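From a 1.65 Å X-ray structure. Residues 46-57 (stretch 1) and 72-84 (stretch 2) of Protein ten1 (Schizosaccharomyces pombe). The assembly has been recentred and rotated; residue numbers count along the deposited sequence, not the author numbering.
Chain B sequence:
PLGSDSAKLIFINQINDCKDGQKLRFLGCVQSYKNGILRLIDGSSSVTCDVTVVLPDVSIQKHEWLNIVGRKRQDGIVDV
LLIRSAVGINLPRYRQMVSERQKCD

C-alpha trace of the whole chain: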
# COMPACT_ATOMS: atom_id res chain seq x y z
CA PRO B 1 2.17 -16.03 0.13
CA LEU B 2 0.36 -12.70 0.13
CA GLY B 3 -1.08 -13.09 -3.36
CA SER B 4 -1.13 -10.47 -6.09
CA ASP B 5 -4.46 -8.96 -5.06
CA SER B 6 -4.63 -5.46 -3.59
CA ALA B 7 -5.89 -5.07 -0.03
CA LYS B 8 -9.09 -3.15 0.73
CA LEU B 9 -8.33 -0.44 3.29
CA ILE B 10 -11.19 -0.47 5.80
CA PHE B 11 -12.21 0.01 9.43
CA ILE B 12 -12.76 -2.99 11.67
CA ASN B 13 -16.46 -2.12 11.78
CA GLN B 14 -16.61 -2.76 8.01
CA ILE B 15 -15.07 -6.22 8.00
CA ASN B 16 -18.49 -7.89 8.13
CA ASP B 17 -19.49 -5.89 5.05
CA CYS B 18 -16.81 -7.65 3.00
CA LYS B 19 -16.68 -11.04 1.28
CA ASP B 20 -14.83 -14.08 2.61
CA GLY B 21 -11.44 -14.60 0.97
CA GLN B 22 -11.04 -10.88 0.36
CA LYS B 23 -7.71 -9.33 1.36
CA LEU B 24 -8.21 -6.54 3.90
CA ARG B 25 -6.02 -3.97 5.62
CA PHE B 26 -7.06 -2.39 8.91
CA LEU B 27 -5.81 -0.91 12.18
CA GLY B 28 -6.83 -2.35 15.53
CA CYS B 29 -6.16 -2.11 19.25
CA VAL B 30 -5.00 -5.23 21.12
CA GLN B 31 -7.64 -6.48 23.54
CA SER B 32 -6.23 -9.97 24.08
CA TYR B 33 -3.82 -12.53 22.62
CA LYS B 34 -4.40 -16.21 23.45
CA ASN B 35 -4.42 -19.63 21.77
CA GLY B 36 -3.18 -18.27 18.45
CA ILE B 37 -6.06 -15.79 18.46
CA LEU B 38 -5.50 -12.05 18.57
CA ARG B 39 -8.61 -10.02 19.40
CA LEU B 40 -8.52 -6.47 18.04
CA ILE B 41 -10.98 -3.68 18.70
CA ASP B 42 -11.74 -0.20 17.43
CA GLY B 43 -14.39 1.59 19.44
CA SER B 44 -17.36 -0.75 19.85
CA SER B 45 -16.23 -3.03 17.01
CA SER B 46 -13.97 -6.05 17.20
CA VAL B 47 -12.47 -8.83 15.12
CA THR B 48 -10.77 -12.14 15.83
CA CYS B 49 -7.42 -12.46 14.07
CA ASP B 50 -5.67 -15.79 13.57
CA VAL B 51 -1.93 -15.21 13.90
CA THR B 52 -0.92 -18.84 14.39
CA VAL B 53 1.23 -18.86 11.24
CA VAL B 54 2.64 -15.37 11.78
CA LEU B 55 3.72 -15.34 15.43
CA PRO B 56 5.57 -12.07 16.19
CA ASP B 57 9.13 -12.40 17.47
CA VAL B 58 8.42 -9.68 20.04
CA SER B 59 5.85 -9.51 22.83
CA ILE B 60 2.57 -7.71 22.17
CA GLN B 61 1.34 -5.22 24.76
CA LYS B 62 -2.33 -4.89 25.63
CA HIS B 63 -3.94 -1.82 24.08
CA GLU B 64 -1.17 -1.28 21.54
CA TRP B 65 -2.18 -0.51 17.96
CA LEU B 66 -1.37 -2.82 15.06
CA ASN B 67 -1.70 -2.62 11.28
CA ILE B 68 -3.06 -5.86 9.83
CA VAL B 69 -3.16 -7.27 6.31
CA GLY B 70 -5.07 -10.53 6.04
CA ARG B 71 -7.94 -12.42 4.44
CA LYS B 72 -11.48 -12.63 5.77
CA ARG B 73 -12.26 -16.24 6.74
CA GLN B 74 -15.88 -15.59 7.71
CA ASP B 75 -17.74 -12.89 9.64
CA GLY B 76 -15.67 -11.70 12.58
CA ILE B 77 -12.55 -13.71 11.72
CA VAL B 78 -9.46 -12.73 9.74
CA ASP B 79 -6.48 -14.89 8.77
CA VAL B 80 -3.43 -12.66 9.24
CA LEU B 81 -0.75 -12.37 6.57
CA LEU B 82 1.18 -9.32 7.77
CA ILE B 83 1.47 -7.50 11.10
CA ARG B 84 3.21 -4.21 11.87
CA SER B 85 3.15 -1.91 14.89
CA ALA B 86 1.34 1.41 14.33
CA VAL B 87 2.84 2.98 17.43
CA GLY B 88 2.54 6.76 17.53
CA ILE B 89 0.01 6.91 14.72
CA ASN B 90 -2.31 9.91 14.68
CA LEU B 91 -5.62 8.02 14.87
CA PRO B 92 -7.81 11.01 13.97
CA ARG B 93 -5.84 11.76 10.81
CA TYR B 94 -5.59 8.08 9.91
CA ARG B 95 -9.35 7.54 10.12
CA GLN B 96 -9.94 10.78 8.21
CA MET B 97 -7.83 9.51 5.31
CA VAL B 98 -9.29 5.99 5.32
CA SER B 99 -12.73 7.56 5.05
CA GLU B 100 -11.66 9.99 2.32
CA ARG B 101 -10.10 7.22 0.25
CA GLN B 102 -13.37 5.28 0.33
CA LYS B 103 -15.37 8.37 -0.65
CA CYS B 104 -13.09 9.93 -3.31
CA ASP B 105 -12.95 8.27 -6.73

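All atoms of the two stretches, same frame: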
# COMPACT_ATOMS: atom_id res chain seq x y z
N SER B 46 -15.06 -5.13 16.93
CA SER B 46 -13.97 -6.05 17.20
C SER B 46 -13.85 -7.11 16.12
O SER B 46 -14.77 -7.32 15.32
CB SER B 46 -14.18 -6.73 18.56
OG SER B 46 -15.36 -7.50 18.56
N VAL B 47 -12.71 -7.78 16.09
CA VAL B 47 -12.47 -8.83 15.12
C VAL B 47 -11.47 -9.82 15.70
O VAL B 47 -10.55 -9.43 16.43
CB VAL B 47 -11.92 -8.27 13.78
CG1 VAL B 47 -10.61 -7.55 14.01
CG2 VAL B 47 -11.73 -9.39 12.77
N THR B 48 -11.66 -11.09 15.38
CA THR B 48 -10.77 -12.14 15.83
C THR B 48 -9.76 -12.40 14.72
O THR B 48 -10.14 -12.72 13.59
CB THR B 48 -11.56 -13.42 16.15
OG1 THR B 48 -12.33 -13.21 17.34
CG2 THR B 48 -10.61 -14.60 16.35
N CYS B 49 -8.48 -12.26 15.04
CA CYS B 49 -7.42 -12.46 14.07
C CYS B 49 -6.57 -13.68 14.39
O CYS B 49 -6.03 -13.80 15.48
CB CYS B 49 -6.53 -11.22 14.01
SG CYS B 49 -7.40 -9.70 13.54
N ASP B 50 -6.47 -14.58 13.41
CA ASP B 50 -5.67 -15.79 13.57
C ASP B 50 -4.24 -15.48 13.18
O ASP B 50 -3.95 -15.22 12.02
CB ASP B 50 -6.22 -16.89 12.66
CG ASP B 50 -5.48 -18.21 12.81
OD1 ASP B 50 -4.23 -18.19 12.95
OD2 ASP B 50 -6.13 -19.27 12.76
N VAL B 51 -3.33 -15.51 14.15
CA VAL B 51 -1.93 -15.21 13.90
C VAL B 51 -1.04 -16.42 14.13
O VAL B 51 0.18 -16.28 14.27
CB VAL B 51 -1.43 -14.05 14.80
CG1 VAL B 51 -2.15 -12.76 14.43
CG2 VAL B 51 -1.68 -14.40 16.27
N THR B 52 -1.65 -17.60 14.16
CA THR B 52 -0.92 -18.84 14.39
C THR B 52 0.28 -19.04 13.46
O THR B 52 1.33 -19.51 13.90
CB THR B 52 -1.86 -20.06 14.24
OG1 THR B 52 -2.95 -19.94 15.15
CG2 THR B 52 -1.11 -21.35 14.53
N VAL B 53 0.14 -18.69 12.19
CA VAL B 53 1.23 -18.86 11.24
C VAL B 53 2.20 -17.68 11.21
O VAL B 53 3.30 -17.79 10.67
CB VAL B 53 0.71 -19.08 9.80
CG1 VAL B 53 -0.19 -20.31 9.74
CG2 VAL B 53 -0.03 -17.84 9.31
N VAL B 54 1.79 -16.55 11.78
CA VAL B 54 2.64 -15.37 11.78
C VAL B 54 2.91 -14.84 13.19
O VAL B 54 2.67 -13.67 13.49
CB VAL B 54 2.00 -14.25 10.90
CG1 VAL B 54 0.66 -13.83 11.48
CG2 VAL B 54 2.95 -13.07 10.79
N LEU B 55 3.41 -15.72 14.05
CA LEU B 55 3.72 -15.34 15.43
C LEU B 55 4.85 -14.32 15.50
O LEU B 55 5.97 -14.58 15.06
CB LEU B 55 4.10 -16.57 16.25
CG LEU B 55 2.98 -17.28 17.02
CD1 LEU B 55 1.84 -17.63 16.10
CD2 LEU B 55 3.54 -18.53 17.68
N PRO B 56 4.57 -13.13 16.06
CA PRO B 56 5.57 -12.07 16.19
C PRO B 56 6.75 -12.52 17.05
O PRO B 56 6.57 -13.28 18.00
CB PRO B 56 4.79 -10.93 16.83
CG PRO B 56 3.40 -11.14 16.31
CD PRO B 56 3.24 -12.64 16.45
N ASP B 57 7.94 -12.03 16.72
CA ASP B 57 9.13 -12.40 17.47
C ASP B 57 9.38 -11.43 18.63
O ASP B 57 10.46 -11.39 19.22
CB ASP B 57 10.35 -12.44 16.54
CG ASP B 57 10.61 -11.11 15.86
OD1 ASP B 57 11.61 -11.02 15.12
OD2 ASP B 57 9.82 -10.17 16.07
N LYS B 72 -10.29 -12.33 4.98
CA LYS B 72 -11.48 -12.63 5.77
C LYS B 72 -11.81 -14.11 5.61
O LYS B 72 -11.95 -14.61 4.49
CB LYS B 72 -12.65 -11.77 5.29
CG LYS B 72 -13.96 -12.00 6.03
CD LYS B 72 -14.96 -10.90 5.70
CE LYS B 72 -16.27 -11.04 6.47
NZ LYS B 72 -17.12 -12.14 5.93
N ARG B 73 -11.93 -14.81 6.74
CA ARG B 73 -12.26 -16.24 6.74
C ARG B 73 -13.77 -16.39 6.72
O ARG B 73 -14.33 -17.19 5.96
CB ARG B 73 -11.68 -16.90 7.99
CG ARG B 73 -12.02 -18.38 8.13
CD ARG B 73 -11.69 -18.90 9.52
NE ARG B 73 -10.26 -18.84 9.83
CZ ARG B 73 -9.73 -19.26 10.97
NH1 ARG B 73 -10.51 -19.76 11.92
NH2 ARG B 73 -8.42 -19.18 11.17
N GLN B 74 -14.43 -15.62 7.58
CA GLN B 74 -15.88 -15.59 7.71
C GLN B 74 -16.17 -14.38 8.59
O GLN B 74 -15.23 -13.74 9.08
CB GLN B 74 -16.41 -16.88 8.35
CG GLN B 74 -15.83 -17.20 9.71
CD GLN B 74 -16.41 -18.46 10.32
OE1 GLN B 74 -17.58 -18.49 10.70
NE2 GLN B 74 -15.60 -19.51 10.41
N ASP B 75 -17.43 -14.05 8.81
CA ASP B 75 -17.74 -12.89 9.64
C ASP B 75 -17.00 -12.93 10.97
O ASP B 75 -16.97 -13.96 11.65
CB ASP B 75 -19.25 -12.78 9.89
CG ASP B 75 -20.02 -12.44 8.63
OD1 ASP B 75 -19.57 -11.56 7.86
OD2 ASP B 75 -21.10 -13.04 8.41
N GLY B 76 -16.39 -11.81 11.32
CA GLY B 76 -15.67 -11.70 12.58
C GLY B 76 -14.32 -12.39 12.71
O GLY B 76 -13.71 -12.34 13.78
N ILE B 77 -13.84 -13.02 11.64
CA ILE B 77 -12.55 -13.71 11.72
C ILE B 77 -11.67 -13.42 10.50
O ILE B 77 -12.10 -13.54 9.36
CB ILE B 77 -12.76 -15.24 11.86
CG1 ILE B 77 -11.45 -15.93 12.26
CG2 ILE B 77 -13.28 -15.81 10.57
CD1 ILE B 77 -10.42 -16.05 11.16
N VAL B 78 -10.42 -13.05 10.78
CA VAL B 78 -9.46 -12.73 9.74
C VAL B 78 -8.17 -13.54 9.88
O VAL B 78 -7.61 -13.64 10.97
CB VAL B 78 -9.07 -11.23 9.79
CG1 VAL B 78 -7.90 -10.96 8.85
CG2 VAL B 78 -10.27 -10.36 9.42
N ASP B 79 -7.72 -14.13 8.78
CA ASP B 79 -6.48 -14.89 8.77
C ASP B 79 -5.37 -13.89 8.45
O ASP B 79 -5.30 -13.37 7.34
CB ASP B 79 -6.52 -15.99 7.70
CG ASP B 79 -7.26 -17.23 8.16
OD1 ASP B 79 -6.84 -17.82 9.18
OD2 ASP B 79 -8.25 -17.61 7.52
N VAL B 80 -4.51 -13.63 9.42
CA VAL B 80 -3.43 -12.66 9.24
C VAL B 80 -2.28 -13.08 8.35
O VAL B 80 -1.78 -14.20 8.44
CB VAL B 80 -2.85 -12.23 10.61
CG1 VAL B 80 -1.76 -11.19 10.41
CG2 VAL B 80 -3.96 -11.67 11.49
N LEU B 81 -1.85 -12.15 7.49
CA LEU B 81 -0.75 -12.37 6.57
C LEU B 81 0.44 -11.48 6.93
O LEU B 81 1.60 -11.88 6.80
CB LEU B 81 -1.19 -12.07 5.13
CG LEU B 81 -2.35 -12.89 4.58
CD1 LEU B 81 -2.74 -12.36 3.21
CD2 LEU B 81 -1.97 -14.35 4.51
N LEU B 82 0.14 -10.27 7.38
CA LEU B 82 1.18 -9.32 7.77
C LEU B 82 0.77 -8.53 9.00
O LEU B 82 -0.39 -8.14 9.13
CB LEU B 82 1.47 -8.33 6.64
CG LEU B 82 2.04 -8.84 5.32
CD1 LEU B 82 2.05 -7.70 4.32
CD2 LEU B 82 3.44 -9.39 5.52
N ILE B 83 1.72 -8.28 9.89
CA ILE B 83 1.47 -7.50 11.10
C ILE B 83 2.59 -6.48 11.28
O ILE B 83 3.77 -6.80 11.11
CB ILE B 83 1.45 -8.38 12.37
CG1 ILE B 83 0.50 -9.56 12.20
CG2 ILE B 83 1.02 -7.54 13.57
CD1 ILE B 83 0.56 -10.54 13.37
N ARG B 84 2.23 -5.26 11.63
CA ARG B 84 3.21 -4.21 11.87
C ARG B 84 2.68 -3.29 12.97
O ARG B 84 1.49 -3.03 13.03
CB ARG B 84 3.46 -3.38 10.61
CG ARG B 84 4.40 -4.00 9.58
CD ARG B 84 5.85 -4.03 10.08
NE ARG B 84 6.79 -4.43 9.04
CZ ARG B 84 6.82 -5.62 8.46
NH1 ARG B 84 5.95 -6.56 8.83
NH2 ARG B 84 7.71 -5.89 7.52

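Strand 46-50 pairs in parallel with strand 77-80. Four backbone hydrogen bonds hold them together. Thr 48 N donates to Gly 76 O at 2.9 Å, and Val 78 N donates to Thr 48 O at 2.8 Å. Asp 50 N donates to Val 78 O at 2.9 Å, and Val 80 N donates to Asp 50 O at 3.1 Å. Thr 48 bridges Gly 76 and Val 78, and Asp 50 bridges Val 78 and Val 80, the alternation typical of parallel pairing. Two CA-H...O contacts add to the ladder: Ile 77 CA to Thr 48 O at 3.2 Å, and Cys 49 CA to Val 78 O at 3.3 Å.

The pairing begins at a type II turn from Gln 74 to Ile 77. Gly 76 has a positive phi of 74°, which favours glycine.

Charged groups gather on the face that carries Thr 48, Ile 77, Asp 50 and Asp 79. Asp 50 OD2 forms a salt bridge with Arg 73 NH2 at 2.8 Å; its hydrogen bond is weak, with an angle of 130°. The same Arg 73 NH2 donates a hydrogen bond to Asp 79 OD1 at 2.9 Å and 170°, also within a salt bridge, a much straighter approach. The two carboxylates come close, with Asp 50 OD2 and Asp 79 OD1 3.9 Å apart, and the shared guanidinium offsets their like charge.

Apolar contacts begin with Val 47 CG2 against Val 78 CG2 at 3.8 Å. Val 80 CG2 lies 3.6 Å from both Cys 49 CB and Val 51 CG1, while Val 80 CG1 meets Val 54 CG1 at 3.7 Å. Beyond the corner at Leu 81, Ile 83 points back toward stretch 1. Ile 83 CD1 packs against Val 51 CG1 at 3.7 Å, Val 54 CG1 at 3.8 Å and Pro 56 CG at 4.1 Å.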